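Local coordinates for small ribosomal subunit protein bS6 (Thermotoga maritima, PDB 1VMB), which probably binds 16S ribosomal RNA together with protein bS18 as a structural component of the small ribosomal subunit, at residues 41-46 against 79-84; 95-100 against 106-111. All coordinates share one frame; numbering follows the deposited sequence.

Interaction 1: residues 41-46 against 79-84; sequences ERVKKI and TVIYFR
Ile81 reaches from strand 79-84 to helix 41-46 with its CD1 methyl, which lies against Val43 and Lys44. The closest meeting is between Val43 CG1 and Ile81 CD1, 3.6 Å apart, with the two branched side chains slanting across each other. Both CB atoms point toward the opposing segment. In Ile81 the outer bond is extended (chi2 172°), which carries CD1 far enough from the strand to reach the helix, while CG2 stays behind. Lys44 offers only the root of its chain: its CG is 4.1 Å from Ile81 CD1, and the chain runs roughly at a right angle to the isoleucine. A bend at chi3 (64°) swings CE outward, and NZ ends beside Glu41, one turn earlier. There Lys44 NZ forms a salt bridge with Glu41 OE2 at 3.0 Å, approaching on the syn side of the carboxylate, and a weak second bond with OE1. Val43 and Ile81 are buried, and the contact consists of two methyls and the lysine methylene CG. Helix 33-51 thus packs on one face of the four-stranded sheet, as in the ferredoxin-like fold: Ile81 also touches Phe25 of strand 19-27 and Ile55 of strand 54-66, while Val43 reaches Leu93 of helix 91-98.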
ATOM      1  N   GLU A  41      -0.767   4.578   9.124  1.00 21.83           N
ATOM      2  CA  GLU A  41      -0.489   3.723  10.293  1.00 22.49           C
ATOM      3  C   GLU A  41      -1.500   2.575  10.351  1.00 21.74           C
ATOM      4  O   GLU A  41      -1.113   1.436  10.685  1.00 21.94           O
ATOM      5  CB  GLU A  41      -0.435   4.565  11.526  1.00 23.60           C
ATOM      6  CG  GLU A  41       0.725   5.566  11.580  1.00 23.52           C
ATOM      7  CD  GLU A  41       2.094   4.902  11.426  1.00 30.02           C
ATOM      8  OE1 GLU A  41       2.329   3.825  12.021  1.00 28.73           O
ATOM      9  OE2 GLU A  41       2.942   5.447  10.669  1.00 32.40           O
ATOM     10  N   ARG A  42      -2.753   2.828   9.965  1.00 21.42           N
ATOM     11  CA  ARG A  42      -3.758   1.775   9.995  1.00 21.21           C
ATOM     12  C   ARG A  42      -3.435   0.729   8.941  1.00 22.19           C
ATOM     13  O   ARG A  42      -3.510  -0.473   9.213  1.00 21.93           O
ATOM     14  CB  ARG A  42      -5.148   2.323   9.756  1.00 19.74           C
ATOM     15  CG  ARG A  42      -5.616   3.166  10.886  1.00 21.82           C
ATOM     16  CD  ARG A  42      -7.057   3.589  10.645  1.00 25.26           C
ATOM     17  NE  ARG A  42      -7.602   4.405  11.728  1.00 26.99           N
ATOM     18  CZ  ARG A  42      -7.648   5.720  11.632  1.00 29.68           C
ATOM     19  NH1 ARG A  42      -7.171   6.337  10.520  1.00 32.53           N
ATOM     20  NH2 ARG A  42      -8.151   6.441  12.593  1.00 25.84           N
ATOM     21  N   VAL A  43      -3.037   1.185   7.749  1.00 21.52           N
ATOM     22  CA  VAL A  43      -2.641   0.217   6.711  1.00 21.79           C
ATOM     23  C   VAL A  43      -1.480  -0.646   7.181  1.00 21.33           C
ATOM     24  O   VAL A  43      -1.511  -1.872   6.980  1.00 22.27           O
ATOM     25  CB  VAL A  43      -2.398   0.909   5.323  1.00 22.08           C
ATOM     26  CG1 VAL A  43      -1.871  -0.074   4.338  1.00 22.71           C
ATOM     27  CG2 VAL A  43      -3.684   1.553   4.756  1.00 24.07           C
ATOM     28  N   LYS A  44      -0.453  -0.045   7.763  1.00 21.86           N
ATOM     29  CA  LYS A  44       0.686  -0.807   8.282  1.00 21.89           C
ATOM     30  C   LYS A  44       0.195  -1.866   9.235  1.00 22.06           C
ATOM     31  O   LYS A  44       0.642  -2.987   9.170  1.00 21.72           O
ATOM     32  CB  LYS A  44       1.699   0.078   8.988  1.00 22.64           C
ATOM     33  CG  LYS A  44       2.450   0.937   7.994  1.00 22.66           C
ATOM     34  CD  LYS A  44       3.017   2.201   8.624  1.00 25.21           C
ATOM     35  CE  LYS A  44       4.033   1.892   9.642  1.00 28.87           C
ATOM     36  NZ  LYS A  44       4.826   3.096  10.195  1.00 28.27           N
ATOM     37  N   LYS A  45      -0.671  -1.487  10.179  1.00 19.85           N
ATOM     38  CA  LYS A  45      -1.170  -2.439  11.163  1.00 20.47           C
ATOM     39  C   LYS A  45      -2.014  -3.561  10.547  1.00 20.53           C
ATOM     40  O   LYS A  45      -1.950  -4.751  10.974  1.00 22.12           O
ATOM     41  CB  LYS A  45      -1.973  -1.700  12.234  1.00 21.11           C
ATOM     42  CG  LYS A  45      -1.088  -0.993  13.294  1.00 22.05           C
ATOM     43  CD  LYS A  45      -0.296  -1.980  14.088  1.00 27.24           C
ATOM     44  CE  LYS A  45       0.419  -1.336  15.187  1.00 29.47           C
ATOM     45  NZ  LYS A  45       1.019  -2.325  16.135  1.00 35.34           N
ATOM     46  N   ILE A  46      -2.784  -3.238   9.522  1.00 20.89           N
ATOM     47  CA  ILE A  46      -3.523  -4.284   8.792  1.00 21.16           C
ATOM     48  C   ILE A  46      -2.553  -5.319   8.159  1.00 22.01           C
ATOM     49  O   ILE A  46      -2.766  -6.542   8.271  1.00 22.56           O
ATOM     50  CB  ILE A  46      -4.432  -3.697   7.712  1.00 21.69           C
ATOM     51  CG1 ILE A  46      -5.561  -2.886   8.366  1.00 21.82           C
ATOM     52  CG2 ILE A  46      -4.975  -4.781   6.820  1.00 23.70           C
ATOM     53  CD1 ILE A  46      -6.550  -3.688   9.056  1.00 22.29           C
ATOM     54  N   THR A  79       1.168   6.770  -1.044  1.00 22.92           N
ATOM     55  CA  THR A  79       2.045   5.978  -0.228  1.00 22.59           C
ATOM     56  C   THR A  79       2.220   4.637  -0.903  1.00 23.38           C
ATOM     57  O   THR A  79       1.257   4.132  -1.443  1.00 22.36           O
ATOM     58  CB  THR A  79       1.442   5.749   1.139  1.00 22.86           C
ATOM     59  OG1 THR A  79       1.136   6.988   1.768  1.00 21.98           O
ATOM     60  CG2 THR A  79       2.413   5.094   2.014  1.00 20.41           C
ATOM     61  N   VAL A  80       3.447   4.081  -0.870  1.00 22.50           N
ATOM     62  CA  VAL A  80       3.651   2.674  -1.293  1.00 22.42           C
ATOM     63  C   VAL A  80       4.267   1.915  -0.133  1.00 23.02           C
ATOM     64  O   VAL A  80       5.206   2.449   0.510  1.00 22.55           O
ATOM     65  CB  VAL A  80       4.553   2.553  -2.473  1.00 23.83           C
ATOM     66  CG1 VAL A  80       4.533   1.105  -2.990  1.00 25.15           C
ATOM     67  CG2 VAL A  80       4.142   3.495  -3.609  1.00 28.77           C
ATOM     68  N   ILE A  81       3.794   0.704   0.147  1.00 23.48           N
ATOM     69  CA  ILE A  81       4.340  -0.108   1.223  1.00 22.37           C
ATOM     70  C   ILE A  81       4.825  -1.384   0.574  1.00 23.69           C
ATOM     71  O   ILE A  81       4.039  -1.968  -0.171  1.00 22.18           O
ATOM     72  CB  ILE A  81       3.288  -0.433   2.301  1.00 22.93           C
ATOM     73  CG1 ILE A  81       2.861   0.848   2.999  1.00 23.13           C
ATOM     74  CG2 ILE A  81       3.847  -1.394   3.305  1.00 25.47           C
ATOM     75  CD1 ILE A  81       1.679   0.654   3.956  1.00 25.10           C
ATOM     76  N   TYR A  82       6.067  -1.758   0.843  1.00 23.17           N
ATOM     77  CA  TYR A  82       6.660  -2.992   0.382  1.00 23.72           C
ATOM     78  C   TYR A  82       6.679  -3.947   1.533  1.00 22.96           C
ATOM     79  O   TYR A  82       7.169  -3.593   2.616  1.00 21.92           O
ATOM     80  CB  TYR A  82       8.071  -2.760  -0.118  1.00 25.11           C
ATOM     81  CG  TYR A  82       8.095  -1.790  -1.293  1.00 24.81           C
ATOM     82  CD1 TYR A  82       7.947  -2.232  -2.592  1.00 31.04           C
ATOM     83  CD2 TYR A  82       8.185  -0.437  -1.072  1.00 29.31           C
ATOM     84  CE1 TYR A  82       7.950  -1.305  -3.696  1.00 29.02           C
ATOM     85  CE2 TYR A  82       8.214   0.500  -2.145  1.00 29.04           C
ATOM     86  CZ  TYR A  82       8.085   0.054  -3.445  1.00 30.65           C
ATOM     87  OH  TYR A  82       8.094   0.994  -4.492  1.00 32.03           O
ATOM     88  N   PHE A  83       6.128  -5.136   1.319  1.00 23.44           N
ATOM     89  CA  PHE A  83       6.053  -6.124   2.401  1.00 22.49           C
ATOM     90  C   PHE A  83       6.201  -7.560   1.897  1.00 23.22           C
ATOM     91  O   PHE A  83       6.101  -7.840   0.713  1.00 22.10           O
ATOM     92  CB  PHE A  83       4.754  -5.979   3.209  1.00 23.41           C
ATOM     93  CG  PHE A  83       3.501  -6.288   2.433  1.00 23.31           C
ATOM     94  CD1 PHE A  83       2.900  -5.308   1.687  1.00 25.40           C
ATOM     95  CD2 PHE A  83       2.880  -7.536   2.514  1.00 24.65           C
ATOM     96  CE1 PHE A  83       1.709  -5.548   1.013  1.00 23.82           C
ATOM     97  CE2 PHE A  83       1.677  -7.774   1.810  1.00 23.56           C
ATOM     98  CZ  PHE A  83       1.121  -6.794   1.057  1.00 25.19           C
ATOM     99  N   ARG A  84       6.400  -8.483   2.815  1.00 24.21           N
ATOM    100  CA  ARG A  84       6.536  -9.914   2.434  1.00 24.46           C
ATOM    101  C   ARG A  84       5.579 -10.701   3.310  1.00 25.20           C
ATOM    102  O   ARG A  84       5.372 -10.390   4.490  1.00 23.41           O
ATOM    103  CB  ARG A  84       7.982 -10.436   2.537  1.00 25.91           C
ATOM    104  CG  ARG A  84       8.700 -10.164   3.756  1.00 25.62           C
ATOM    105  CD  ARG A  84      10.258 -10.307   3.654  1.00 28.46           C
ATOM    106  NE  ARG A  84      10.753  -9.686   2.435  1.00 32.66           N
ATOM    107  CZ  ARG A  84      12.013  -9.349   2.225  1.00 37.38           C
ATOM    108  NH1 ARG A  84      12.936  -9.522   3.179  1.00 41.86           N
ATOM    109  NH2 ARG A  84      12.354  -8.795   1.070  1.00 37.37           N
TER

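Interaction 2: residues 95-100 against 106-111; sequences NFYRVT and WQTFRR
Tyr97 and Trp106 lie face against face as an offset stack, the phenol ring and the five-membered ring of the indole having centroids 4.2 Å apart and planes inclined by 26°. Each residue also sets its CB over the other's ring. Tyr97 CB stands 3.4 Å from the centroid of the six-membered indole ring, and Trp106 CB is 3.8 Å from that of the phenol ring, two reciprocal CH-pi contacts made by side chains running in opposite directions. Trp106 has CG between its backbone N and carbonyl carbon (chi1 68°), a placement that lays the indole back over the helix end. This dense part joins the second helix of the ferredoxin-like fold to its last, edge strand. Toward the exposed side the fit slackens: Arg98 only brushes the indole, CG to Trp106 CZ2 at 4.1 Å, and its extended chain goes on to a salt bridge with Glu94. At the phenol edge Thr108 OG1 lies 4.0 Å from Tyr97 CE2. A serine replacing Trp106 would probably uncover one face of Tyr97 and leave Glu94 without the indole N-H that now binds it. Apolar faces therefore make the join, while Tyr97 OH and Thr108 OG1 both hydrogen-bond Ser23 OG, tying these two residues to strand 19-27.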
ATOM      1  N   ASN A  95      -9.716  -5.952   1.726  1.00 22.64           N
ATOM      2  CA  ASN A  95     -10.968  -5.660   2.452  1.00 23.47           C
ATOM      3  C   ASN A  95     -10.901  -4.395   3.291  1.00 22.92           C
ATOM      4  O   ASN A  95     -11.895  -3.659   3.377  1.00 23.57           O
ATOM      5  CB  ASN A  95     -11.397  -6.857   3.273  1.00 22.72           C
ATOM      6  CG  ASN A  95     -11.928  -7.976   2.403  1.00 25.97           C
ATOM      7  OD1 ASN A  95     -12.124  -7.806   1.196  1.00 25.65           O
ATOM      8  ND2 ASN A  95     -12.160  -9.116   3.002  1.00 29.10           N
ATOM      9  N   PHE A  96      -9.764  -4.085   3.903  1.00 22.81           N
ATOM     10  CA  PHE A  96      -9.585  -2.765   4.571  1.00 22.78           C
ATOM     11  C   PHE A  96      -9.796  -1.633   3.563  1.00 23.09           C
ATOM     12  O   PHE A  96     -10.542  -0.686   3.791  1.00 20.72           O
ATOM     13  CB  PHE A  96      -8.187  -2.623   5.215  1.00 23.15           C
ATOM     14  CG  PHE A  96      -7.968  -1.266   5.807  1.00 23.12           C
ATOM     15  CD1 PHE A  96      -8.543  -0.982   6.975  1.00 21.31           C
ATOM     16  CD2 PHE A  96      -7.204  -0.305   5.142  1.00 25.02           C
ATOM     17  CE1 PHE A  96      -8.385   0.285   7.540  1.00 23.26           C
ATOM     18  CE2 PHE A  96      -7.080   0.993   5.687  1.00 25.52           C
ATOM     19  CZ  PHE A  96      -7.682   1.233   6.885  1.00 24.06           C
ATOM     20  N   TYR A  97      -9.117  -1.724   2.435  1.00 23.12           N
ATOM     21  CA  TYR A  97      -9.284  -0.666   1.416  1.00 23.00           C
ATOM     22  C   TYR A  97     -10.742  -0.517   0.962  1.00 22.72           C
ATOM     23  O   TYR A  97     -11.261   0.616   0.853  1.00 22.62           O
ATOM     24  CB  TYR A  97      -8.402  -0.978   0.196  1.00 23.48           C
ATOM     25  CG  TYR A  97      -6.906  -0.881   0.361  1.00 24.03           C
ATOM     26  CD1 TYR A  97      -6.298   0.176   1.030  1.00 21.43           C
ATOM     27  CD2 TYR A  97      -6.068  -1.798  -0.275  1.00 22.79           C
ATOM     28  CE1 TYR A  97      -4.918   0.303   1.152  1.00 25.30           C
ATOM     29  CE2 TYR A  97      -4.661  -1.658  -0.180  1.00 24.21           C
ATOM     30  CZ  TYR A  97      -4.103  -0.635   0.541  1.00 24.54           C
ATOM     31  OH  TYR A  97      -2.763  -0.504   0.581  1.00 25.26           O
ATOM     32  N   ARG A  98     -11.434  -1.645   0.730  1.00 20.50           N
ATOM     33  CA  ARG A  98     -12.802  -1.634   0.279  1.00 21.68           C
ATOM     34  C   ARG A  98     -13.752  -0.849   1.192  1.00 22.11           C
ATOM     35  O   ARG A  98     -14.773  -0.339   0.727  1.00 22.60           O
ATOM     36  CB  ARG A  98     -13.297  -3.044   0.102  1.00 22.86           C
ATOM     37  CG  ARG A  98     -12.718  -3.692  -1.077  1.00 23.08           C
ATOM     38  CD  ARG A  98     -13.231  -5.086  -1.317  1.00 25.09           C
ATOM     39  NE  ARG A  98     -12.508  -5.676  -2.431  1.00 23.60           N
ATOM     40  CZ  ARG A  98     -12.950  -6.680  -3.168  1.00 28.63           C
ATOM     41  NH1 ARG A  98     -14.169  -7.204  -3.013  1.00 29.51           N
ATOM     42  NH2 ARG A  98     -12.170  -7.173  -4.124  1.00 30.95           N
ATOM     43  N   VAL A  99     -13.424  -0.748   2.479  1.00 21.31           N
ATOM     44  CA  VAL A  99     -14.328  -0.088   3.464  1.00 20.66           C
ATOM     45  C   VAL A  99     -13.920   1.310   3.874  1.00 22.34           C
ATOM     46  O   VAL A  99     -14.575   1.900   4.708  1.00 21.91           O
ATOM     47  CB  VAL A  99     -14.548  -0.975   4.720  1.00 20.59           C
ATOM     48  CG1 VAL A  99     -15.121  -2.357   4.305  1.00 22.59           C
ATOM     49  CG2 VAL A  99     -13.210  -1.162   5.552  1.00 20.78           C
ATOM     50  N   THR A 100     -12.847   1.820   3.247  1.00 22.37           N
ATOM     51  CA  THR A 100     -12.220   3.063   3.607  1.00 23.24           C
ATOM     52  C   THR A 100     -12.284   4.079   2.496  1.00 22.42           C
ATOM     53  O   THR A 100     -11.367   4.132   1.697  1.00 24.24           O
ATOM     54  CB  THR A 100     -10.748   2.740   3.937  1.00 23.40           C
ATOM     55  OG1 THR A 100     -10.708   1.805   5.026  1.00 24.85           O
ATOM     56  CG2 THR A 100     -10.013   3.995   4.474  1.00 25.04           C
ATOM     57  N   TRP A 106      -6.295   2.250  -4.920  1.00 24.30           N
ATOM     58  CA  TRP A 106      -5.172   1.440  -4.431  1.00 23.35           C
ATOM     59  C   TRP A 106      -4.842   0.394  -5.484  1.00 24.43           C
ATOM     60  O   TRP A 106      -5.641   0.092  -6.388  1.00 25.14           O
ATOM     61  CB  TRP A 106      -5.497   0.699  -3.123  1.00 23.89           C
ATOM     62  CG  TRP A 106      -6.500  -0.383  -3.239  1.00 22.98           C
ATOM     63  CD1 TRP A 106      -6.278  -1.729  -3.460  1.00 23.82           C
ATOM     64  CD2 TRP A 106      -7.924  -0.228  -3.187  1.00 24.65           C
ATOM     65  NE1 TRP A 106      -7.485  -2.391  -3.520  1.00 27.30           N
ATOM     66  CE2 TRP A 106      -8.499  -1.500  -3.271  1.00 23.74           C
ATOM     67  CE3 TRP A 106      -8.766   0.866  -2.900  1.00 24.37           C
ATOM     68  CZ2 TRP A 106      -9.881  -1.687  -3.214  1.00 24.25           C
ATOM     69  CZ3 TRP A 106     -10.106   0.675  -2.877  1.00 25.97           C
ATOM     70  CH2 TRP A 106     -10.653  -0.586  -3.004  1.00 25.46           C
ATOM     71  N   GLN A 107      -3.687  -0.192  -5.315  1.00 23.49           N
ATOM     72  CA  GLN A 107      -3.312  -1.312  -6.166  1.00 24.78           C
ATOM     73  C   GLN A 107      -2.273  -2.135  -5.439  1.00 23.40           C
ATOM     74  O   GLN A 107      -1.342  -1.594  -4.857  1.00 24.13           O
ATOM     75  CB  GLN A 107      -2.802  -0.769  -7.481  1.00 26.18           C
ATOM     76  CG  GLN A 107      -1.790   0.285  -7.283  1.00 25.85           C
ATOM     77  CD  GLN A 107      -1.583   1.118  -8.479  1.00 30.54           C
ATOM     78  OE1 GLN A 107      -2.555   1.597  -9.039  1.00 29.23           O
ATOM     79  NE2 GLN A 107      -0.310   1.360  -8.842  1.00 29.28           N
ATOM     80  N   THR A 108      -2.383  -3.458  -5.547  1.00 24.27           N
ATOM     81  CA  THR A 108      -1.485  -4.322  -4.877  1.00 23.27           C
ATOM     82  C   THR A 108      -0.940  -5.376  -5.820  1.00 21.70           C
ATOM     83  O   THR A 108      -1.713  -6.075  -6.497  1.00 23.47           O
ATOM     84  CB  THR A 108      -2.227  -4.997  -3.728  1.00 22.43           C
ATOM     85  OG1 THR A 108      -2.710  -3.991  -2.788  1.00 21.51           O
ATOM     86  CG2 THR A 108      -1.267  -5.919  -2.970  1.00 25.42           C
ATOM     87  N   PHE A 109       0.374  -5.498  -5.855  1.00 21.79           N
ATOM     88  CA  PHE A 109       1.045  -6.370  -6.815  1.00 21.58           C
ATOM     89  C   PHE A 109       2.110  -7.218  -6.180  1.00 21.90           C
ATOM     90  O   PHE A 109       2.976  -6.704  -5.429  1.00 21.93           O
ATOM     91  CB  PHE A 109       1.742  -5.576  -7.942  1.00 21.77           C
ATOM     92  CG  PHE A 109       0.833  -4.644  -8.718  1.00 20.13           C
ATOM     93  CD1 PHE A 109       0.019  -5.149  -9.732  1.00 21.64           C
ATOM     94  CD2 PHE A 109       0.860  -3.288  -8.516  1.00 25.55           C
ATOM     95  CE1 PHE A 109      -0.794  -4.273 -10.488  1.00 26.66           C
ATOM     96  CE2 PHE A 109       0.056  -2.416  -9.275  1.00 23.63           C
ATOM     97  CZ  PHE A 109      -0.787  -2.940 -10.211  1.00 21.80           C
ATOM     98  N   ARG A 110       2.146  -8.469  -6.600  1.00 20.98           N
ATOM     99  CA  ARG A 110       3.303  -9.306  -6.273  1.00 20.06           C
ATOM    100  C   ARG A 110       4.524  -8.920  -7.118  1.00 20.61           C
ATOM    101  O   ARG A 110       4.452  -8.789  -8.351  1.00 20.10           O
ATOM    102  CB  ARG A 110       3.017 -10.776  -6.435  1.00 21.53           C
ATOM    103  CG  ARG A 110       4.140 -11.653  -5.898  1.00 20.92           C
ATOM    104  CD  ARG A 110       3.694 -13.080  -5.785  1.00 22.42           C
ATOM    105  NE  ARG A 110       4.814 -13.999  -5.680  1.00 21.99           N
ATOM    106  CZ  ARG A 110       4.707 -15.288  -5.907  1.00 21.69           C
ATOM    107  NH1 ARG A 110       3.551 -15.830  -6.260  1.00 23.90           N
ATOM    108  NH2 ARG A 110       5.790 -16.068  -5.843  1.00 23.44           N
ATOM    109  N   ARG A 111       5.626  -8.680  -6.427  1.00 19.18           N
ATOM    110  CA  ARG A 111       6.840  -8.218  -7.072  1.00 19.53           C
ATOM    111  C   ARG A 111       7.758  -9.388  -7.390  1.00 19.28           C
ATOM    112  O   ARG A 111       8.792  -9.604  -6.741  1.00 20.33           O
ATOM    113  CB  ARG A 111       7.538  -7.186  -6.200  1.00 18.49           C
ATOM    114  CG  ARG A 111       6.764  -5.830  -6.131  1.00 21.69           C
ATOM    115  CD  ARG A 111       6.779  -5.050  -7.463  1.00 23.81           C
ATOM    116  NE  ARG A 111       8.141  -4.760  -7.896  1.00 23.63           N
ATOM    117  CZ  ARG A 111       8.834  -3.640  -7.632  1.00 26.50           C
ATOM    118  NH1 ARG A 111       8.280  -2.591  -7.028  1.00 24.80           N
ATOM    119  NH2 ARG A 111      10.076  -3.536  -8.067  1.00 25.84           N
TER

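How the interactions relate
From the N terminus, strand 19-27 leads into helix 33-51, where interaction 1 opens. The chain then runs through strand 54-66 and returns along strand 73-85, closing a loop of 32 intervening residues. Interaction 2 follows in series, neither enclosed by the first nor crossing it: helix 91-98 passes through a four-residue connection, 99-102, into the edge strand 103-110, and the contact closes a short loop with five residues between its segments. Both contacts fasten a helix to the same antiparallel sheet, with strand order 2-3-1-4, and their centres are 10 Å apart. Val43, of interaction 1, also lies beside Tyr97, of interaction 2 (CG1 to OH 3.9 Å), so the two contacts adjoin between the helices and the sheet.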